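Local coordinates for protein-L-isoaspartate O-methyltransferase beta-aspartate methyltransferase (Plasmodium falciparum, PDB 2PBF) that probably repairs damaged proteins by transferring a methyl group from S-adenosylmethionine to the carboxylate of isoaspartyl residues, at residues 120-125 and 142-147. Numbering follows the deposited sequence.
Sequences DLVNFS and FKIIHK. With SAH (S-adenosyl-L-homocysteine), chain C.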
ATOM      1  N   ASP A 120       2.337  -4.376  16.959  1.00 36.74           N
ATOM      2  CA  ASP A 120       0.969  -4.009  17.269  1.00 36.72           C
ATOM      3  C   ASP A 120       0.171  -3.665  16.038  1.00 35.64           C
ATOM      4  O   ASP A 120      -1.029  -3.915  15.998  1.00 35.71           O
ATOM      5  CB  ASP A 120       0.937  -2.796  18.195  1.00 37.02           C
ATOM      6  CG  ASP A 120       1.191  -3.161  19.624  1.00 38.64           C
ATOM      7  OD1 ASP A 120       0.913  -4.319  20.017  1.00 42.07           O
ATOM      8  OD2 ASP A 120       1.672  -2.274  20.348  1.00 41.74           O
ATOM      9  N   LEU A 121       0.827  -3.042  15.063  1.00 35.17           N
ATOM     10  CA  LEU A 121       0.164  -2.733  13.800  1.00 34.63           C
ATOM     11  C   LEU A 121      -0.005  -3.969  12.912  1.00 34.61           C
ATOM     12  O   LEU A 121      -1.073  -4.136  12.304  1.00 35.20           O
ATOM     13  CB  LEU A 121       0.824  -1.551  13.078  1.00 34.09           C
ATOM     14  CG  LEU A 121       0.349  -0.265  13.775  1.00 33.21           C
ATOM     15  CD1 LEU A 121       1.451   0.731  13.899  1.00 34.08           C
ATOM     16  CD2 LEU A 121      -0.875   0.314  13.081  1.00 34.10           C
ATOM     17  N   VAL A 122       1.012  -4.834  12.855  1.00 34.26           N
ATOM     18  CA  VAL A 122       0.813  -6.195  12.315  1.00 33.81           C
ATOM     19  C   VAL A 122      -0.472  -6.810  12.916  1.00 34.43           C
ATOM     20  O   VAL A 122      -1.419  -7.121  12.194  1.00 33.18           O
ATOM     21  CB  VAL A 122       1.999  -7.147  12.594  1.00 34.14           C
ATOM     22  CG1 VAL A 122       1.700  -8.535  12.027  1.00 33.20           C
ATOM     23  CG2 VAL A 122       3.293  -6.602  12.011  1.00 31.79           C
ATOM     24  N   ASN A 123      -0.518  -6.961  14.243  1.00 34.67           N
ATOM     25  CA  ASN A 123      -1.695  -7.556  14.850  1.00 34.92           C
ATOM     26  C   ASN A 123      -2.979  -6.781  14.614  1.00 34.50           C
ATOM     27  O   ASN A 123      -4.044  -7.377  14.523  1.00 34.43           O
ATOM     28  CB  ASN A 123      -1.488  -7.845  16.344  1.00 35.54           C
ATOM     29  CG  ASN A 123      -0.202  -8.611  16.620  1.00 36.91           C
ATOM     30  OD1 ASN A 123       0.052  -9.665  16.028  1.00 38.02           O
ATOM     31  ND2 ASN A 123       0.630  -8.068  17.505  1.00 37.65           N
ATOM     32  N   PHE A 124      -2.889  -5.450  14.545  1.00 34.42           N
ATOM     33  CA  PHE A 124      -4.047  -4.598  14.246  1.00 33.44           C
ATOM     34  C   PHE A 124      -4.604  -4.903  12.856  1.00 32.96           C
ATOM     35  O   PHE A 124      -5.825  -5.072  12.677  1.00 31.93           O
ATOM     36  CB  PHE A 124      -3.657  -3.101  14.370  1.00 33.61           C
ATOM     37  CG  PHE A 124      -4.743  -2.137  13.943  1.00 34.12           C
ATOM     38  CD1 PHE A 124      -5.863  -1.927  14.742  1.00 34.17           C
ATOM     39  CD2 PHE A 124      -4.629  -1.420  12.755  1.00 31.99           C
ATOM     40  CE1 PHE A 124      -6.862  -1.023  14.354  1.00 33.80           C
ATOM     41  CE2 PHE A 124      -5.624  -0.522  12.355  1.00 32.81           C
ATOM     42  CZ  PHE A 124      -6.741  -0.324  13.157  1.00 32.91           C
ATOM     43  N   SER A 125      -3.706  -4.948  11.872  1.00 33.12           N
ATOM     44  CA  SER A 125      -4.100  -5.230  10.481  1.00 32.97           C
ATOM     45  C   SER A 125      -4.673  -6.645  10.351  1.00 32.60           C
ATOM     46  O   SER A 125      -5.671  -6.835   9.673  1.00 31.05           O
ATOM     47  CB  SER A 125      -2.929  -5.037   9.515  1.00 32.56           C
ATOM     48  OG  SER A 125      -1.914  -6.005   9.691  1.00 32.38           O
ATOM     49  N   PHE A 142      -1.067 -14.413   0.176  1.00 29.92           N
ATOM     50  CA  PHE A 142      -1.298 -13.141   0.843  1.00 29.52           C
ATOM     51  C   PHE A 142      -0.700 -13.252   2.235  1.00 30.39           C
ATOM     52  O   PHE A 142      -0.933 -14.245   2.931  1.00 30.30           O
ATOM     53  CB  PHE A 142      -2.803 -12.792   0.903  1.00 29.36           C
ATOM     54  CG  PHE A 142      -3.094 -11.518   1.674  1.00 28.92           C
ATOM     55  CD1 PHE A 142      -3.133 -10.297   1.013  1.00 24.19           C
ATOM     56  CD2 PHE A 142      -3.244 -11.530   3.069  1.00 25.57           C
ATOM     57  CE1 PHE A 142      -3.344  -9.083   1.718  1.00 25.04           C
ATOM     58  CE2 PHE A 142      -3.459 -10.317   3.785  1.00 25.76           C
ATOM     59  CZ  PHE A 142      -3.540  -9.101   3.098  1.00 24.51           C
ATOM     60  N   LYS A 143       0.118 -12.274   2.630  1.00 30.58           N
ATOM     61  CA  LYS A 143       0.659 -12.266   3.992  1.00 31.69           C
ATOM     62  C   LYS A 143       0.926 -10.855   4.495  1.00 31.33           C
ATOM     63  O   LYS A 143       1.264  -9.968   3.710  1.00 30.63           O
ATOM     64  CB  LYS A 143       1.992 -13.017   4.062  1.00 32.28           C
ATOM     65  CG  LYS A 143       1.919 -14.499   3.827  1.00 35.73           C
ATOM     66  CD  LYS A 143       3.233 -15.033   3.263  1.00 41.80           C
ATOM     67  CE  LYS A 143       2.937 -16.184   2.287  1.00 43.98           C
ATOM     68  NZ  LYS A 143       3.780 -17.387   2.521  1.00 47.28           N
ATOM     69  N   ILE A 144       0.799 -10.680   5.811  1.00 30.97           N
ATOM     70  CA  ILE A 144       1.291  -9.495   6.516  1.00 30.93           C
ATOM     71  C   ILE A 144       2.382  -9.953   7.464  1.00 31.13           C
ATOM     72  O   ILE A 144       2.127 -10.745   8.364  1.00 30.91           O
ATOM     73  CB  ILE A 144       0.195  -8.803   7.370  1.00 31.24           C
ATOM     74  CG1 ILE A 144      -1.062  -8.493   6.552  1.00 31.85           C
ATOM     75  CG2 ILE A 144       0.782  -7.550   8.072  1.00 30.17           C
ATOM     76  CD1 ILE A 144      -0.898  -7.406   5.471  1.00 33.46           C
ATOM     77  N   ILE A 145       3.586  -9.444   7.231  1.00 31.69           N
ATOM     78  CA  ILE A 145       4.803  -9.802   7.952  1.00 32.98           C
ATOM     79  C   ILE A 145       5.239  -8.666   8.887  1.00 33.11           C
ATOM     80  O   ILE A 145       5.203  -7.500   8.505  1.00 32.80           O
ATOM     81  CB  ILE A 145       5.978 -10.083   6.934  1.00 32.71           C
ATOM     82  CG1 ILE A 145       5.554 -11.072   5.838  1.00 34.85           C
ATOM     83  CG2 ILE A 145       7.208 -10.594   7.616  1.00 33.05           C
ATOM     84  CD1 ILE A 145       4.817 -12.304   6.331  1.00 36.06           C
ATOM     85  N   HIS A 146       5.651  -9.017  10.104  1.00 34.42           N
ATOM     86  CA  HIS A 146       6.366  -8.091  10.994  1.00 35.64           C
ATOM     87  C   HIS A 146       7.821  -7.928  10.558  1.00 36.24           C
ATOM     88  O   HIS A 146       8.653  -8.793  10.806  1.00 36.90           O
ATOM     89  CB  HIS A 146       6.278  -8.572  12.437  1.00 36.57           C
ATOM     90  CG  HIS A 146       6.944  -7.666  13.424  1.00 37.41           C
ATOM     91  ND1 HIS A 146       7.409  -8.109  14.638  1.00 38.83           N
ATOM     92  CD2 HIS A 146       7.240  -6.347  13.366  1.00 39.39           C
ATOM     93  CE1 HIS A 146       7.952  -7.100  15.297  1.00 40.79           C
ATOM     94  NE2 HIS A 146       7.864  -6.020  14.544  1.00 39.95           N
ATOM     95  N   LYS A 147       8.126  -6.811   9.910  1.00 37.23           N
ATOM     96  CA  LYS A 147       9.433  -6.610   9.296  1.00 37.86           C
ATOM     97  C   LYS A 147       9.708  -5.152   8.964  1.00 38.37           C
ATOM     98  O   LYS A 147       8.858  -4.448   8.430  1.00 38.23           O
ATOM     99  CB  LYS A 147       9.538  -7.434   8.001  1.00 38.28           C
ATOM    100  CG  LYS A 147      10.905  -7.388   7.300  1.00 39.74           C
ATOM    101  CD  LYS A 147      11.687  -8.640   7.659  1.00 42.51           C
ATOM    102  CE  LYS A 147      13.169  -8.385   7.790  1.00 44.39           C
ATOM    103  NZ  LYS A 147      13.872  -9.697   7.962  1.00 43.85           N
TER
HETATM  104  N   SAH C 301      -0.714   2.076   4.210  1.00 26.69           N
HETATM  105  CA  SAH C 301      -0.835   2.337   5.667  1.00 25.82           C
HETATM  106  CB  SAH C 301       0.089   3.468   6.044  1.00 25.87           C
HETATM  107  CG  SAH C 301       0.327   3.425   7.547  1.00 26.37           C
HETATM  108  SD  SAH C 301       1.435   4.734   8.077  1.00 30.06           S
HETATM  109  C   SAH C 301      -2.269   2.633   6.117  1.00 26.11           C
HETATM  110  O   SAH C 301      -2.953   3.415   5.453  1.00 24.73           O
HETATM  111  OXT SAH C 301      -2.757   2.090   7.142  1.00 24.57           O
HETATM  112  C5' SAH C 301       2.976   3.950   7.541  1.00 30.80           C
HETATM  113  C4' SAH C 301       3.338   2.636   8.235  1.00 30.88           C
HETATM  114  O4' SAH C 301       4.677   2.369   7.926  1.00 32.06           O
HETATM  115  C3' SAH C 301       3.242   2.604   9.754  1.00 30.09           C
HETATM  116  O3' SAH C 301       2.334   1.584  10.139  1.00 28.25           O
HETATM  117  C2' SAH C 301       4.661   2.321  10.224  1.00 30.61           C
HETATM  118  O2' SAH C 301       4.695   1.483  11.358  1.00 30.16           O
HETATM  119  C1' SAH C 301       5.251   1.645   9.003  1.00 30.67           C
HETATM  120  N9  SAH C 301       6.719   1.743   8.856  1.00 31.12           N
HETATM  121  C8  SAH C 301       7.493   2.826   9.159  1.00 31.73           C
HETATM  122  N7  SAH C 301       8.772   2.533   8.830  1.00 32.36           N
HETATM  123  C5  SAH C 301       8.838   1.272   8.347  1.00 29.82           C
HETATM  124  C6  SAH C 301       9.898   0.475   7.900  1.00 31.26           C
HETATM  125  N6  SAH C 301      11.155   0.898   7.886  1.00 29.90           N
HETATM  126  N1  SAH C 301       9.636  -0.786   7.428  1.00 32.96           N
HETATM  127  C2  SAH C 301       8.341  -1.268   7.430  1.00 30.97           C
HETATM  128  N3  SAH C 301       7.323  -0.471   7.889  1.00 30.07           N
HETATM  129  C4  SAH C 301       7.553   0.779   8.344  1.00 29.94           C
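Ser125 OG, which rests on the CG2 methyl of Ile144 at 3.5 Å, donates a hydrogen bond to Val122 O, 2.8 Å from Ser125 OG and one helical turn back. With chi1 at 68°, OG lies between the backbone N and the carbonyl carbon, from where it reaches back to Val122 O. It meets the carbonyl oxygen at a C=O...donor angle of 124°, tilted 20° from the carbonyl plane. The buried hydroxyl is thus satisfied within its own helix, and strand 142-146 offers it only aliphatic carbon. Val122 supplies the apolar part with two methyls. CG1 lies 4.2 Å from Ile144 CG2, the two side chains sliding past each other in opposite directions. Val122 CG2 touches the strand at His146, 3.6 Å from CA and equally close to CB. The His146 and Val122 side chains cross at about a right angle, and CG2 meets the imidazole obliquely; His146 NE2 makes a weak hydrogen bond to Arg117 O. No hydrogen bond joins the segments; the axes of helix 120-125 and strand 142-146 run nearly antiparallel, 8.3 Å apart at closest approach. Farther along, Ile144 also packs on Leu126 and Ile129 of helix 119-132. At the SAH end, Lys147 O lies 3.4 Å from adenine C2, while Leu121 CD1 approaches ribose O3'. Helix 119-132 here packs against edge strand 142-146 within the beta-alpha-beta unit begun by strand 111-116, characteristic of the Rossmann-like fold of S-adenosylmethionine-dependent methyltransferases.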